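Local coordinates for penicillin-binding protein A (Mycobacterium tuberculosis, PDB 3UN7) that probably acts as a D,D-transpeptidase that cross-links the peptidoglycan of the cell wall and is needed to regulate cell length, at residues 372-377 / 415-420. Numbering follows the deposited sequence.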
loop_
_atom_site.group_PDB
_atom_site.type_symbol
_atom_site.label_atom_id
_atom_site.label_comp_id
_atom_site.label_asym_id
_atom_site.label_seq_id
_atom_site.Cartn_x
_atom_site.Cartn_y
_atom_site.Cartn_z
ATOM N N GLU A 372 -20.430 -5.537 2.626
ATOM C CA GLU A 372 -21.310 -6.537 2.028
ATOM C C GLU A 372 -21.074 -6.650 0.515
ATOM O O GLU A 372 -21.012 -7.751 -0.037
ATOM C CB GLU A 372 -22.753 -6.147 2.348
ATOM C CG GLU A 372 -23.858 -6.787 1.521
ATOM C CD GLU A 372 -25.096 -5.878 1.444
ATOM O OE1 GLU A 372 -25.730 -5.832 0.352
ATOM O OE2 GLU A 372 -25.407 -5.198 2.469
ATOM N N LEU A 373 -20.914 -5.509 -0.143
ATOM C CA LEU A 373 -20.625 -5.479 -1.576
ATOM C C LEU A 373 -19.291 -6.169 -1.876
ATOM O O LEU A 373 -19.171 -6.938 -2.826
ATOM C CB LEU A 373 -20.610 -4.021 -2.073
ATOM C CG LEU A 373 -21.986 -3.337 -2.146
ATOM C CD1 LEU A 373 -21.903 -1.913 -2.702
ATOM C CD2 LEU A 373 -22.922 -4.144 -3.003
ATOM N N MET A 374 -18.303 -5.884 -1.041
ATOM C CA MET A 374 -16.966 -6.440 -1.174
ATOM C C MET A 374 -16.896 -7.921 -0.803
ATOM O O MET A 374 -16.137 -8.679 -1.409
ATOM C CB MET A 374 -15.973 -5.591 -0.367
ATOM C CG MET A 374 -15.713 -4.247 -1.011
ATOM S SD MET A 374 -14.644 -3.175 -0.013
ATOM C CE MET A 374 -13.047 -3.984 -0.199
ATOM N N VAL A 375 -17.693 -8.343 0.169
ATOM C CA VAL A 375 -17.871 -9.789 0.420
ATOM C C VAL A 375 -18.444 -10.480 -0.836
ATOM O O VAL A 375 -17.990 -11.562 -1.236
ATOM C CB VAL A 375 -18.751 -10.066 1.666
ATOM C CG1 VAL A 375 -19.195 -11.536 1.722
ATOM C CG2 VAL A 375 -17.976 -9.693 2.945
ATOM N N GLY A 376 -19.415 -9.827 -1.471
ATOM C CA GLY A 376 -20.003 -10.353 -2.706
ATOM C C GLY A 376 -18.991 -10.428 -3.839
ATOM O O GLY A 376 -18.926 -11.440 -4.540
ATOM N N ALA A 377 -18.219 -9.356 -4.038
ATOM C CA ALA A 377 -17.173 -9.333 -5.075
ATOM C C ALA A 377 -16.116 -10.428 -4.864
ATOM O O ALA A 377 -15.669 -11.063 -5.830
ATOM C CB ALA A 377 -16.511 -7.977 -5.127
ATOM N N ILE A 415 -7.542 -5.243 -3.441
ATOM C CA ILE A 415 -7.627 -4.654 -2.109
ATOM C C ILE A 415 -8.633 -5.458 -1.291
ATOM O O ILE A 415 -9.630 -5.932 -1.836
ATOM C CB ILE A 415 -7.944 -3.132 -2.121
ATOM C CG1 ILE A 415 -9.296 -2.828 -2.788
ATOM C CG2 ILE A 415 -6.823 -2.362 -2.845
ATOM C CD1 ILE A 415 -9.795 -1.398 -2.516
ATOM N N ALA A 416 -8.353 -5.644 -0.000
ATOM C CA ALA A 416 -9.140 -6.609 0.771
ATOM C C ALA A 416 -8.983 -6.448 2.261
ATOM O O ALA A 416 -8.050 -5.806 2.731
ATOM C CB ALA A 416 -8.784 -8.048 0.354
ATOM N N PHE A 417 -9.936 -7.005 2.996
ATOM C CA PHE A 417 -9.813 -7.131 4.439
ATOM C C PHE A 417 -10.498 -8.396 4.938
ATOM O O PHE A 417 -11.340 -8.963 4.250
ATOM C CB PHE A 417 -10.278 -5.857 5.166
ATOM C CG PHE A 417 -11.706 -5.484 4.921
ATOM C CD1 PHE A 417 -12.709 -5.942 5.774
ATOM C CD2 PHE A 417 -12.051 -4.624 3.868
ATOM C CE1 PHE A 417 -14.042 -5.566 5.569
ATOM C CE2 PHE A 417 -13.378 -4.244 3.662
ATOM C CZ PHE A 417 -14.374 -4.716 4.515
ATOM N N ALA A 418 -10.106 -8.850 6.123
ATOM C CA ALA A 418 -10.569 -10.121 6.652
ATOM C C ALA A 418 -10.228 -10.211 8.142
ATOM O O ALA A 418 -9.315 -9.533 8.586
ATOM C CB ALA A 418 -9.905 -11.282 5.886
ATOM N N PRO A 419 -10.986 -11.014 8.927
ATOM C CA PRO A 419 -12.261 -11.624 8.554
ATOM C C PRO A 419 -13.248 -10.501 8.323
ATOM O O PRO A 419 -13.206 -9.499 9.044
ATOM C CB PRO A 419 -12.662 -12.415 9.811
ATOM C CG PRO A 419 -11.395 -12.624 10.556
ATOM C CD PRO A 419 -10.599 -11.378 10.301
ATOM N N ALA A 420 -14.115 -10.634 7.326
ATOM C CA ALA A 420 -14.924 -9.502 6.901
ATOM C C ALA A 420 -15.793 -8.926 8.012
ATOM O O ALA A 420 -16.076 -7.725 8.016
ATOM C CB ALA A 420 -15.786 -9.871 5.688
#
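M374 reaches from the helix to the phenyl ring of F417, and both the sulfur and the methyl of its thioether meet the same ring carbon. M374 CE lies 3.9 Å from F417 CE2, with M374 SD at 4.0 Å from that atom. The sulfur sits 5.3 Å from the ring centroid and 74° off the ring normal, so this Met-aromatic contact approaches the ring obliquely, the two side chains crossing at about a right angle. M374 leaves the helix with CG anti to its carbonyl carbon and stays extended through chi2; the bend at chi3 (72°) then swings the methyl toward the strand. There M374 CE also comes within 4.3 Å of the backbone oxygen I415 O. The side chain of I415 is about 9 Å from that of S193, the serine that probably forms the acyl-ester intermediate.

A second, smaller touch lies one residue further along the helix, where V375 CG2 packs against A420 CB at 3.5 Å, just beyond the end of the strand. The chain reaches A420 through P419, which follows a cis peptide bond, and A420 O lies at the edge of the F417 ring, in its plane. No hydrogen bond joins the two segments; apolar and sulfur-aromatic contacts do the joining.

Strand 393-399 touches both partners and pairs with strand 411-418 through backbone hydrogen bonds of I415 with K395 and F417 with A393. A393 also receives the side chains of M374, V375 and F417. A backbone hydrogen bond of M374 with S394 ties helix 364-379 to strand 393-399, an outermost strand of the antiparallel five-stranded sheet of the transpeptidase domain, while I327 of helix 317-328 meets both M374 and F417 and F249 of helix 245-251 touches M374.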